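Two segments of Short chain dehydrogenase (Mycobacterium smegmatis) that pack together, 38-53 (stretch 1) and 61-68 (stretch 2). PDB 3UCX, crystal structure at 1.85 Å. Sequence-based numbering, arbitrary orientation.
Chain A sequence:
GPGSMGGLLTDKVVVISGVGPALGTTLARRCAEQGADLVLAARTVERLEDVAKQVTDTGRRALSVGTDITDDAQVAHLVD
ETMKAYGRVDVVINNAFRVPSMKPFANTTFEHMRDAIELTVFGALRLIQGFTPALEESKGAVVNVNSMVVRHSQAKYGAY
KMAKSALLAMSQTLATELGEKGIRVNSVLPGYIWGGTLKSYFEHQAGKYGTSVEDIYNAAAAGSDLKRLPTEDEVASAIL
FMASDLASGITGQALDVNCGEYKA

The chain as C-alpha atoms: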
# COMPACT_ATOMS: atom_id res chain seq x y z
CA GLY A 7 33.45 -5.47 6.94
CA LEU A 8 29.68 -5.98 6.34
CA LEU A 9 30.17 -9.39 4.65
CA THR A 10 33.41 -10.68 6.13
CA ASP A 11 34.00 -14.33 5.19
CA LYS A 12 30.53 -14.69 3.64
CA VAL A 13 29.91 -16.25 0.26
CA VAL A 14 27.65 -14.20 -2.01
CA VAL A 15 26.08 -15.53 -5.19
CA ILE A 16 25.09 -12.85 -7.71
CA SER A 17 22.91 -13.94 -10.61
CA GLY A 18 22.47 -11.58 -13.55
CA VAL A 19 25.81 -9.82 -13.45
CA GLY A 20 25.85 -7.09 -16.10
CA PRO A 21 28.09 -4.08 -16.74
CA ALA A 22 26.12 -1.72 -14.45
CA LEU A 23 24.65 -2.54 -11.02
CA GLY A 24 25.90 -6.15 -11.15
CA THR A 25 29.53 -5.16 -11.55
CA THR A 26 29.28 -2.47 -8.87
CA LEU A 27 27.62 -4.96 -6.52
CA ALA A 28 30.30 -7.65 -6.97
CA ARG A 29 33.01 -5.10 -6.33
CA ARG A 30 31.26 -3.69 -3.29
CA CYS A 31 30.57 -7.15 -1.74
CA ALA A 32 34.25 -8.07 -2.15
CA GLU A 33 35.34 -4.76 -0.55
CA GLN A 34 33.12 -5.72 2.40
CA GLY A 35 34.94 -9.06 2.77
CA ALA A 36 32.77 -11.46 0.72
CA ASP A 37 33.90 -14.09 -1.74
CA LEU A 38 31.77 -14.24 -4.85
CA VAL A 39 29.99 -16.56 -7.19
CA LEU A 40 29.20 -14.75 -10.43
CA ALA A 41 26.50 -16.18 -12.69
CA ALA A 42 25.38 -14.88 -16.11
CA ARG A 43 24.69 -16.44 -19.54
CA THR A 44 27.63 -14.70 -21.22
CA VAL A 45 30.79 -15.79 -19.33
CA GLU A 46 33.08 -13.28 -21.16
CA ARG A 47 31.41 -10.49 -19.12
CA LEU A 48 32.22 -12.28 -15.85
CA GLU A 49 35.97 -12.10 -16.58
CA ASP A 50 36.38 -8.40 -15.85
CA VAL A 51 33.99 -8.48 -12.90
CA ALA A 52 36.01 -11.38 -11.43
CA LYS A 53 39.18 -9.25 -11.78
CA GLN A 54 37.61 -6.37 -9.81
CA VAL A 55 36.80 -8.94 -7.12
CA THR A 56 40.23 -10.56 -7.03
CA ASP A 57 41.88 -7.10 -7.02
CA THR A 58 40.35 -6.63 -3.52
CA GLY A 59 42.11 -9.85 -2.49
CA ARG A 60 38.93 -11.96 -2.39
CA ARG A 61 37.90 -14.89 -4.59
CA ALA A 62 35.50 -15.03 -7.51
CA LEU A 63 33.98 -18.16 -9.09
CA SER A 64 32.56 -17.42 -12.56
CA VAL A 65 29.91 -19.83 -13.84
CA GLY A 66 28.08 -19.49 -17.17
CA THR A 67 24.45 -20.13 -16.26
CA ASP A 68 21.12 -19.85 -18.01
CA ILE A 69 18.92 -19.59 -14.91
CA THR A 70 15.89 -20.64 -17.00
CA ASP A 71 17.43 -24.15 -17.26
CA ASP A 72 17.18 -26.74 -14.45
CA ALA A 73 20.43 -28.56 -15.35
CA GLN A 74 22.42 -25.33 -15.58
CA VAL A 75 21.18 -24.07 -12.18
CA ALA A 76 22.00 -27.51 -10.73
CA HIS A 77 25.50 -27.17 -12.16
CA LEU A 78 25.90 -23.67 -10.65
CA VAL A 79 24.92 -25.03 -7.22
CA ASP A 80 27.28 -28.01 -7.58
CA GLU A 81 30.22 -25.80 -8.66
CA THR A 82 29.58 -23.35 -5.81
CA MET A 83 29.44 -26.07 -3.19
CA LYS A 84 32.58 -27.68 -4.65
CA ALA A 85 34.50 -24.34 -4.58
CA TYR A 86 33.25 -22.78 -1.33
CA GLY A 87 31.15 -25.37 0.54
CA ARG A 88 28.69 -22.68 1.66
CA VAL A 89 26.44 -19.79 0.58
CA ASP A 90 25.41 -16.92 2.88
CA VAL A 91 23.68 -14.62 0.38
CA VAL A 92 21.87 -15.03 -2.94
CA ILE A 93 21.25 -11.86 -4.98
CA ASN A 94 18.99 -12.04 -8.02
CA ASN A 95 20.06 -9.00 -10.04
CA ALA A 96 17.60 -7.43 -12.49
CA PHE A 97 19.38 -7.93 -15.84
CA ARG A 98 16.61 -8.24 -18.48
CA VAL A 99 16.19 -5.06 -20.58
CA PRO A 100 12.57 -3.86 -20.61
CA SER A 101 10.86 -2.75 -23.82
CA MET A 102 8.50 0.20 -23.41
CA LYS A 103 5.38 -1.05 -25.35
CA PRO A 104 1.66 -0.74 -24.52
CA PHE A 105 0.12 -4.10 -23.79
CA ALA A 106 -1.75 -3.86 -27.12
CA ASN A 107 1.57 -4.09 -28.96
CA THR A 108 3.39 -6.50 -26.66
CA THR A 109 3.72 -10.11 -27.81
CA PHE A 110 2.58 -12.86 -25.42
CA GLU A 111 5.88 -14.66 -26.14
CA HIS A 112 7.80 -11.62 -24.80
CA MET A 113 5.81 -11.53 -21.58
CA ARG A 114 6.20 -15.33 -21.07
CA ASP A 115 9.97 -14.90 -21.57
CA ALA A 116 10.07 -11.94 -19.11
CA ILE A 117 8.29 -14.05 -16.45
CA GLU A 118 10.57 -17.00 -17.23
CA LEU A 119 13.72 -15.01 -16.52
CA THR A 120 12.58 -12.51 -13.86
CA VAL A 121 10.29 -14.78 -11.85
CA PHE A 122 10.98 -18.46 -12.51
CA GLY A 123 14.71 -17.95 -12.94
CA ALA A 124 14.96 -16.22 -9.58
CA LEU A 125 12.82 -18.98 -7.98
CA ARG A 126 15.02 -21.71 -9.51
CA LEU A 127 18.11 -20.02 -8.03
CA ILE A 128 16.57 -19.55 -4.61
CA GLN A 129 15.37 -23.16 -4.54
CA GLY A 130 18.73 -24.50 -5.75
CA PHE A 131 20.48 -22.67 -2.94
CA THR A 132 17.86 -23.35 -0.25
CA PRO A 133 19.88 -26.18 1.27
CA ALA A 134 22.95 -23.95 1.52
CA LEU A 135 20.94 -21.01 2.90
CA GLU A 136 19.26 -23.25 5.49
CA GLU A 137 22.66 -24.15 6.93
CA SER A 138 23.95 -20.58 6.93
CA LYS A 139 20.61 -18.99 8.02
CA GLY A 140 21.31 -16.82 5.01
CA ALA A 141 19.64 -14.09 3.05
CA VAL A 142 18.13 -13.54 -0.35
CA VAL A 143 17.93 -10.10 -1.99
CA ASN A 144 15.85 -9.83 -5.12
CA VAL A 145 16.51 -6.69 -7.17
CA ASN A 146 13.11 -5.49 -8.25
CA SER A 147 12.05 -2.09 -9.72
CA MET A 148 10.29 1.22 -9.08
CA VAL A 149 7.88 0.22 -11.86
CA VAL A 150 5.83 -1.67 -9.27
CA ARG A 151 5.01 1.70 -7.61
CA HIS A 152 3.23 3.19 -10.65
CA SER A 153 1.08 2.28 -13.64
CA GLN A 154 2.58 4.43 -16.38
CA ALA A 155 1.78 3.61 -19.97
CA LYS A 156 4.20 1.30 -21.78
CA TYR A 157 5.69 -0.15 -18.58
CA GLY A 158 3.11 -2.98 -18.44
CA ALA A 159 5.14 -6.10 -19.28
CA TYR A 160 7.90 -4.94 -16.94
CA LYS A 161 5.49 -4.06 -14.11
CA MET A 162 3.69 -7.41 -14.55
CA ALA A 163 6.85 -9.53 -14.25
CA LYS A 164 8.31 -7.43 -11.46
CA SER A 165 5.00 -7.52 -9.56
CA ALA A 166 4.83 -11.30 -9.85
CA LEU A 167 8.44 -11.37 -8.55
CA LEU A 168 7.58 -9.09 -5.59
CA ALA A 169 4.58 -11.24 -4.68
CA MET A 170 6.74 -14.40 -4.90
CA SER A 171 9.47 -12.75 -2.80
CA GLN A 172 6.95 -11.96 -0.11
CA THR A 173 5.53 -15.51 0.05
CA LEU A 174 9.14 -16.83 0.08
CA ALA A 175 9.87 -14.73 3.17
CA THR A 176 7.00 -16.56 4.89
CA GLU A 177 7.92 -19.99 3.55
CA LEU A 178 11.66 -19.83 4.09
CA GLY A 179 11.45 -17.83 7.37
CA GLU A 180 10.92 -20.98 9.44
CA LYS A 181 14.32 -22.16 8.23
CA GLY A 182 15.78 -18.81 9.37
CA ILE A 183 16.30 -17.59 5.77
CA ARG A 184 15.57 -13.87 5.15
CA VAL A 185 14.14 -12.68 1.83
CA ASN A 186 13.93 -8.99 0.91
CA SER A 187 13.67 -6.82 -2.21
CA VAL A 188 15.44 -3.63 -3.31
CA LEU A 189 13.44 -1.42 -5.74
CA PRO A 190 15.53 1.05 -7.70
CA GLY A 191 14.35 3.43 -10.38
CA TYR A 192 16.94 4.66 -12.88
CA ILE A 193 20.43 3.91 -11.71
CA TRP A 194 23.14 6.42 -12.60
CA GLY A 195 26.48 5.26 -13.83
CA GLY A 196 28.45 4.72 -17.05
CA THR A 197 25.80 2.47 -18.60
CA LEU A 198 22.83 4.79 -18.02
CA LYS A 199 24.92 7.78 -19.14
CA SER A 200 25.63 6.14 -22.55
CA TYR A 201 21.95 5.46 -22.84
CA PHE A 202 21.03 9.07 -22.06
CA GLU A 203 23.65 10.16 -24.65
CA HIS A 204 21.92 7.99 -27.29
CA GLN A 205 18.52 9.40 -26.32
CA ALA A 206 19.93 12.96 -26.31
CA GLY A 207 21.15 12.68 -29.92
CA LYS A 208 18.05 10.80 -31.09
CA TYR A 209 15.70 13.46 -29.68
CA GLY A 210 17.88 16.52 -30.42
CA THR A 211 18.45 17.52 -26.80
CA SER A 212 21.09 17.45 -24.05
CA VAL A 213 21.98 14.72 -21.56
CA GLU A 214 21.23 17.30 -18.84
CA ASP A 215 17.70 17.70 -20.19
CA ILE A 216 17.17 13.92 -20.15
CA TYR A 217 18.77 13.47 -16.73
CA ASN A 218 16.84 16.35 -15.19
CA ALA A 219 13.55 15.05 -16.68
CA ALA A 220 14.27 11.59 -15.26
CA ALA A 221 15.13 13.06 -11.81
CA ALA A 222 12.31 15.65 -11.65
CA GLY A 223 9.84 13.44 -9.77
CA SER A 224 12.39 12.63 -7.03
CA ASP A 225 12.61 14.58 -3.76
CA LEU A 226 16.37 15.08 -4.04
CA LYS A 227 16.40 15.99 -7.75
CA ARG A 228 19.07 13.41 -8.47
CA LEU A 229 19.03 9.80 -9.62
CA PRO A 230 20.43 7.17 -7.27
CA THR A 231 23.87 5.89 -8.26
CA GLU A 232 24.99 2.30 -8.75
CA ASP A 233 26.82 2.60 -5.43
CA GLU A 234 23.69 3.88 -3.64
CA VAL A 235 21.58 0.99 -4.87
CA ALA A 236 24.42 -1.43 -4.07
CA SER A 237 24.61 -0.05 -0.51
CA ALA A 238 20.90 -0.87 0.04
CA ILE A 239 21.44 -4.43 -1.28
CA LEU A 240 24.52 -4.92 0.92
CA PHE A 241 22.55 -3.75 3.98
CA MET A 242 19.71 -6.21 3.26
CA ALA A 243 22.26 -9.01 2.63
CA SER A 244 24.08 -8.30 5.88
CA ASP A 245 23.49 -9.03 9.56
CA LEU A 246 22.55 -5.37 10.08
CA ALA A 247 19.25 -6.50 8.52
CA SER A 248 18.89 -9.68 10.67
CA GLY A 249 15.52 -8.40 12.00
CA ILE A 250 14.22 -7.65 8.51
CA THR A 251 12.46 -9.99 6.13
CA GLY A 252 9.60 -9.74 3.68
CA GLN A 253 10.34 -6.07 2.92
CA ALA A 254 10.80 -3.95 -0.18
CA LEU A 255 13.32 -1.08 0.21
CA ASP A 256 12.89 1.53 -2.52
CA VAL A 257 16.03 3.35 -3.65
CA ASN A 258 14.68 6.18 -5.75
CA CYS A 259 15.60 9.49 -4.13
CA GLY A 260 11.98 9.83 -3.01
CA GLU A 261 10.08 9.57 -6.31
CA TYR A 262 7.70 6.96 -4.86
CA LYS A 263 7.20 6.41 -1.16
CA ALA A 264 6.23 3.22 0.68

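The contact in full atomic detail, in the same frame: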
# COMPACT_ATOMS: atom_id res chain seq x y z
N LEU A 38 32.87 -14.32 -3.91
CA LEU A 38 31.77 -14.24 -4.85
C LEU A 38 31.61 -15.48 -5.70
O LEU A 38 32.59 -16.12 -6.08
CB LEU A 38 31.98 -13.05 -5.80
CG LEU A 38 31.58 -11.65 -5.34
CD1 LEU A 38 30.06 -11.50 -5.32
CD2 LEU A 38 32.19 -11.30 -3.99
N VAL A 39 30.36 -15.75 -6.05
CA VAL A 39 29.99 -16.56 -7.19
C VAL A 39 29.28 -15.63 -8.16
O VAL A 39 28.31 -14.96 -7.79
CB VAL A 39 29.03 -17.71 -6.81
CG1 VAL A 39 28.60 -18.48 -8.04
CG2 VAL A 39 29.69 -18.61 -5.77
N LEU A 40 29.78 -15.58 -9.39
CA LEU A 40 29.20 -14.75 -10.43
C LEU A 40 28.55 -15.62 -11.50
O LEU A 40 29.21 -16.49 -12.11
CB LEU A 40 30.28 -13.84 -11.05
CG LEU A 40 31.10 -13.00 -10.06
CD1 LEU A 40 32.28 -12.31 -10.74
CD2 LEU A 40 30.24 -12.01 -9.28
N ALA A 41 27.27 -15.39 -11.74
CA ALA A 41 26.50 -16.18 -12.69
C ALA A 41 25.85 -15.24 -13.73
O ALA A 41 25.28 -14.21 -13.38
CB ALA A 41 25.45 -17.01 -11.97
N ALA A 42 26.01 -15.59 -15.00
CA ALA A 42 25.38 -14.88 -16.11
C ALA A 42 25.44 -15.84 -17.29
O ALA A 42 26.17 -16.83 -17.23
CB ALA A 42 26.13 -13.59 -16.42
N ARG A 43 24.67 -15.56 -18.35
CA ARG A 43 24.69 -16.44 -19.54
C ARG A 43 26.03 -16.27 -20.26
O ARG A 43 26.72 -17.25 -20.55
CB ARG A 43 23.51 -16.15 -20.49
N THR A 44 26.41 -15.02 -20.48
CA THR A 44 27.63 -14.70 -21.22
C THR A 44 28.83 -14.64 -20.27
O THR A 44 28.98 -13.66 -19.53
CB THR A 44 27.44 -13.35 -21.94
OG1 THR A 44 27.17 -12.33 -20.98
CG2 THR A 44 26.27 -13.41 -22.92
N VAL A 45 29.67 -15.68 -20.29
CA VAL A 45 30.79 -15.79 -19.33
C VAL A 45 31.96 -14.80 -19.59
O VAL A 45 32.72 -14.48 -18.67
CB VAL A 45 31.33 -17.24 -19.24
N GLU A 46 32.08 -14.31 -20.82
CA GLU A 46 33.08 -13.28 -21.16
C GLU A 46 32.93 -12.00 -20.32
O GLU A 46 33.92 -11.34 -20.02
CB GLU A 46 33.00 -12.91 -22.65
N ARG A 47 31.69 -11.66 -19.96
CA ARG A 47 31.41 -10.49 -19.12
C ARG A 47 31.88 -10.70 -17.68
O ARG A 47 32.27 -9.75 -17.00
CB ARG A 47 29.91 -10.17 -19.13
N LEU A 48 31.85 -11.95 -17.22
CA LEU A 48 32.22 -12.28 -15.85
C LEU A 48 33.71 -12.13 -15.61
O LEU A 48 34.13 -11.94 -14.46
CB LEU A 48 31.76 -13.69 -15.49
CG LEU A 48 30.25 -13.99 -15.60
CD1 LEU A 48 29.96 -15.46 -15.32
CD2 LEU A 48 29.43 -13.09 -14.69
N GLU A 49 34.51 -12.17 -16.68
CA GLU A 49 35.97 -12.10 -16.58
C GLU A 49 36.43 -10.80 -15.96
O GLU A 49 37.24 -10.82 -15.02
CB GLU A 49 36.64 -12.30 -17.96
N ASP A 50 35.95 -9.66 -16.45
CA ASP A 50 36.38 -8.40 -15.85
C ASP A 50 35.79 -8.17 -14.46
O ASP A 50 36.46 -7.58 -13.60
CB ASP A 50 36.07 -7.17 -16.71
CG ASP A 50 36.45 -5.88 -15.97
OD1 ASP A 50 37.66 -5.73 -15.66
OD2 ASP A 50 35.55 -5.08 -15.64
N VAL A 51 34.56 -8.61 -14.24
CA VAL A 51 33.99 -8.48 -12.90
C VAL A 51 34.84 -9.30 -11.91
O VAL A 51 35.18 -8.82 -10.82
CB VAL A 51 32.50 -8.89 -12.80
CG1 VAL A 51 31.98 -8.52 -11.42
CG2 VAL A 51 31.69 -8.20 -13.88
N ALA A 52 35.20 -10.53 -12.31
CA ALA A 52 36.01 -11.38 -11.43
C ALA A 52 37.34 -10.70 -11.06
O ALA A 52 37.80 -10.77 -9.91
CB ALA A 52 36.24 -12.75 -12.06
N LYS A 53 37.95 -10.02 -12.03
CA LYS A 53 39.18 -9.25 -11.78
C LYS A 53 38.97 -8.13 -10.74
O LYS A 53 39.78 -7.97 -9.83
CB LYS A 53 39.76 -8.68 -13.09
N ARG A 61 38.02 -13.92 -3.51
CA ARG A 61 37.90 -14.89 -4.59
C ARG A 61 36.61 -14.72 -5.37
O ARG A 61 35.58 -14.29 -4.83
CB ARG A 61 38.01 -16.31 -4.04
CG ARG A 61 39.43 -16.67 -3.60
CD ARG A 61 39.44 -17.99 -2.87
NE ARG A 61 38.60 -17.93 -1.66
CZ ARG A 61 38.13 -18.99 -1.01
NH1 ARG A 61 38.41 -20.22 -1.42
NH2 ARG A 61 37.37 -18.81 0.06
N ALA A 62 36.68 -15.05 -6.66
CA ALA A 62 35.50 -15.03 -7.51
C ALA A 62 35.42 -16.34 -8.31
O ALA A 62 36.38 -16.72 -8.98
CB ALA A 62 35.54 -13.83 -8.44
N LEU A 63 34.28 -17.02 -8.23
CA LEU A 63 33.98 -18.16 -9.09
C LEU A 63 33.01 -17.69 -10.17
O LEU A 63 31.89 -17.23 -9.85
CB LEU A 63 33.33 -19.28 -8.28
CG LEU A 63 32.94 -20.57 -9.01
CD1 LEU A 63 34.19 -21.39 -9.32
CD2 LEU A 63 31.96 -21.38 -8.14
N SER A 64 33.40 -17.83 -11.43
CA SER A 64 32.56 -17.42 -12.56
C SER A 64 31.95 -18.66 -13.18
O SER A 64 32.68 -19.59 -13.53
CB SER A 64 33.38 -16.66 -13.61
OG SER A 64 33.92 -15.48 -13.04
N VAL A 65 30.62 -18.68 -13.29
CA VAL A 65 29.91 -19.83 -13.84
C VAL A 65 28.85 -19.39 -14.85
O VAL A 65 27.83 -18.81 -14.48
CB VAL A 65 29.24 -20.69 -12.75
CG1 VAL A 65 28.67 -21.97 -13.36
CG2 VAL A 65 30.21 -21.01 -11.62
N GLY A 66 29.08 -19.72 -16.12
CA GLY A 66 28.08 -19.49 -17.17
C GLY A 66 26.82 -20.26 -16.87
O GLY A 66 26.84 -21.49 -16.77
N THR A 67 25.71 -19.54 -16.72
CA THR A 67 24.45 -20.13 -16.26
C THR A 67 23.25 -19.46 -16.93
O THR A 67 23.07 -18.23 -16.84
CB THR A 67 24.28 -19.97 -14.73
OG1 THR A 67 25.41 -20.51 -14.06
CG2 THR A 67 23.02 -20.68 -14.22
N ASP A 68 22.43 -20.27 -17.58
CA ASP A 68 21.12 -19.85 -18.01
C ASP A 68 20.16 -20.26 -16.89
O ASP A 68 19.86 -21.45 -16.71
CB ASP A 68 20.76 -20.53 -19.32
CG ASP A 68 19.40 -20.14 -19.82
OD1 ASP A 68 18.60 -19.54 -19.07
OD2 ASP A 68 19.13 -20.46 -20.97

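What joins the two strands? They run parallel, and their backbones form a ladder in which Leu 38 and Leu 40 each use both N and O. Leu 38 N donates to Arg 61 O (2.9 Å) and Leu 40 N to Leu 63 O (2.7 Å); in return, Leu 63 N donates to Leu 38 O (2.9 Å) and Val 65 N to Leu 40 O (2.9 Å). All four bonds are nearly straight.

Where does the ladder loosen? Ala 42 O still accepts a bond from Thr 67 N at 2.8 Å, but Ala 42 N lies 3.7 Å from Val 65 O and is left buried without a partner. Val 65 O is instead bonded by the side chain of its own stretch, Thr 67 OG1, at 3.0 Å.

What reinforces the backbone pairing? CA-H...O contacts accompany it, such as Val 39 CA to Leu 63 O at 3.3 Å and Gly 66 CA to Ala 42 O, also 3.3 Å.

How does the helix meet the strand? It runs back nearly antiparallel to strand 62-66, over the face bearing Ala 62 and Ser 64. The small side chains allow close packing: Ala 52 CB lies 3.8 Å from Ala 62 CB, and Ser 64 OG is 3.7 Å from both Ala 52 CB and Leu 48 CB.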